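Local coordinates for protein citrate lyase, subunit 1 (Methanothrix soehngenii, PDB 6ZNW) that probably catalyses, as part of ATP-citrate lyase, the ATP- and CoA-dependent cleavage of citrate to acetyl-CoA and oxaloacetate, at residues V198-F203 / L213-K218. Numbering follows the deposited sequence.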
loop_
_atom_site.group_PDB
_atom_site.type_symbol
_atom_site.label_atom_id
_atom_site.label_comp_id
_atom_site.label_asym_id
_atom_site.label_seq_id
_atom_site.Cartn_x
_atom_site.Cartn_y
_atom_site.Cartn_z
ATOM N N VAL A 198 20.618 25.422 64.562
ATOM C CA VAL A 198 21.084 24.407 65.505
ATOM C C VAL A 198 21.573 25.107 66.775
ATOM O O VAL A 198 22.217 26.147 66.701
ATOM C CB VAL A 198 22.110 23.390 64.928
ATOM C CG1 VAL A 198 23.450 24.048 64.623
ATOM C CG2 VAL A 198 22.301 22.205 65.871
ATOM N N GLU A 199 21.198 24.583 67.935
ATOM C CA GLU A 199 21.584 25.164 69.212
ATOM C C GLU A 199 21.861 24.064 70.215
ATOM O O GLU A 199 20.982 23.255 70.496
ATOM C CB GLU A 199 20.473 26.079 69.746
ATOM C CG GLU A 199 20.785 26.718 71.087
ATOM C CD GLU A 199 19.552 27.149 71.853
ATOM O OE1 GLU A 199 18.866 28.088 71.389
ATOM O OE2 GLU A 199 19.261 26.538 72.908
ATOM N N ILE A 200 23.083 24.019 70.738
ATOM C CA ILE A 200 23.459 23.071 71.773
ATOM C C ILE A 200 23.751 23.918 72.999
ATOM O O ILE A 200 24.817 24.530 73.104
ATOM C CB ILE A 200 24.636 22.154 71.371
ATOM C CG1 ILE A 200 24.358 21.488 70.000
ATOM C CG2 ILE A 200 24.874 21.109 72.463
ATOM C CD1 ILE A 200 25.551 20.922 69.312
ATOM N N ASN A 201 22.736 24.055 73.862
ATOM C CA ASN A 201 22.789 24.885 75.058
ATOM C C ASN A 201 22.281 24.107 76.254
ATOM O O ASN A 201 21.079 24.089 76.522
ATOM C CB ASN A 201 21.934 26.147 74.887
ATOM C CG ASN A 201 22.606 27.321 74.204
ATOM O OD1 ASN A 201 23.372 27.178 73.243
ATOM N ND2 ASN A 201 22.299 28.527 74.672
ATOM N N PRO A 202 23.176 23.422 76.973
ATOM C CA PRO A 202 24.634 23.420 76.826
ATOM C C PRO A 202 25.245 22.125 76.267
ATOM O O PRO A 202 24.554 21.136 76.044
ATOM C CB PRO A 202 25.086 23.639 78.286
ATOM C CG PRO A 202 23.989 22.937 79.133
ATOM C CD PRO A 202 22.783 22.724 78.206
ATOM N N PHE A 203 26.565 22.151 76.033
ATOM C CA PHE A 203 27.380 20.991 75.695
ATOM C C PHE A 203 28.486 20.843 76.772
ATOM O O PHE A 203 28.814 21.816 77.455
ATOM C CB PHE A 203 27.921 21.012 74.248
ATOM C CG PHE A 203 29.058 21.939 73.890
ATOM C CD1 PHE A 203 30.374 21.524 74.008
ATOM C CD2 PHE A 203 28.810 23.170 73.306
ATOM C CE1 PHE A 203 31.418 22.361 73.635
ATOM C CE2 PHE A 203 29.854 24.003 72.929
ATOM C CZ PHE A 203 31.150 23.589 73.082
ATOM N N LEU A 213 24.056 18.315 75.802
ATOM C CA LEU A 213 23.072 18.125 76.882
ATOM C C LEU A 213 21.645 18.527 76.485
ATOM O O LEU A 213 20.692 17.843 76.855
ATOM C CB LEU A 213 23.497 18.820 78.185
ATOM C CG LEU A 213 24.801 18.352 78.818
ATOM C CD1 LEU A 213 25.072 19.118 80.090
ATOM C CD2 LEU A 213 24.761 16.865 79.144
ATOM N N ASP A 214 21.497 19.637 75.758
ATOM C CA ASP A 214 20.203 20.075 75.230
ATOM C C ASP A 214 20.390 20.470 73.789
ATOM O O ASP A 214 21.411 21.067 73.442
ATOM C CB ASP A 214 19.570 21.236 76.013
ATOM C CG ASP A 214 18.208 21.641 75.454
ATOM O OD1 ASP A 214 17.226 20.902 75.685
ATOM O OD2 ASP A 214 18.136 22.668 74.745
ATOM N N MET A 215 19.395 20.161 72.946
ATOM C CA MET A 215 19.482 20.461 71.542
ATOM C C MET A 215 18.171 20.990 70.945
ATOM O O MET A 215 17.104 20.420 71.149
ATOM C CB MET A 215 19.964 19.222 70.783
ATOM C CG MET A 215 20.564 19.541 69.437
ATOM S SD MET A 215 21.473 18.125 68.782
ATOM C CE MET A 215 21.946 18.747 67.226
ATOM N N VAL A 216 18.264 22.107 70.228
ATOM C CA VAL A 216 17.144 22.744 69.547
ATOM C C VAL A 216 17.568 22.832 68.091
ATOM O O VAL A 216 18.671 23.304 67.812
ATOM C CB VAL A 216 16.816 24.136 70.145
ATOM C CG1 VAL A 216 15.951 24.964 69.202
ATOM C CG2 VAL A 216 16.134 23.995 71.492
ATOM N N ALA A 217 16.738 22.334 67.169
ATOM C CA ALA A 217 17.099 22.357 65.756
ATOM C C ALA A 217 15.933 22.586 64.839
ATOM O O ALA A 217 14.820 22.158 65.120
ATOM C CB ALA A 217 17.805 21.067 65.376
ATOM N N LYS A 218 16.207 23.250 63.721
ATOM C CA LYS A 218 15.249 23.525 62.661
ATOM C C LYS A 218 15.862 23.074 61.341
ATOM O O LYS A 218 17.022 23.362 61.072
ATOM C CB LYS A 218 14.940 25.027 62.573
ATOM C CG LYS A 218 13.947 25.536 63.607
ATOM C CD LYS A 218 13.750 27.034 63.429
ATOM C CE LYS A 218 12.597 27.582 64.225
ATOM N NZ LYS A 218 12.359 29.013 63.900
#
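Met215 lays its terminal methyl against Val198, CE meeting Val198 CG2 at 3.7 Å. Its extended chain, CG anti to the backbone N (chi1 -159°), carries the methyl obliquely across to Val198 on the buried face that also holds Ile200, the face covered by helices 8-18 and 176-192. Between these antiparallel strands Glu199 and Val216 form a hydrogen-bonded pair: Glu199 N donates to Val216 O at 2.8 Å, a bent bond, and Val216 N returns a straighter one to Glu199 O at 3.0 Å. Glu199 and Val216 share the other face, their CB atoms touching at 4.2 Å. Further along, the chain turns a corner at Asn201-Pro202, where the peptide bond before the proline is cis, and Pro202 O takes the N-H of Leu213 at 2.9 Å, plus a weak bond from Asp214 N. The proline ring crosses the Leu213 side chain at about a right angle, CD lying 4.0 Å from Leu213 CB. On the polar side Glu199 OE2 stands 4.4 Å from Asp214 OD2, while Glu199 OE1 is hydrogen-bonded to Tyr197 OH and Asp214 OD1 lies near Glu8. These gathered acids are consistent with the magnesium-nucleotide site of ATP-grasp enzymes, where Asn201 and Asp214 probably hold the metal.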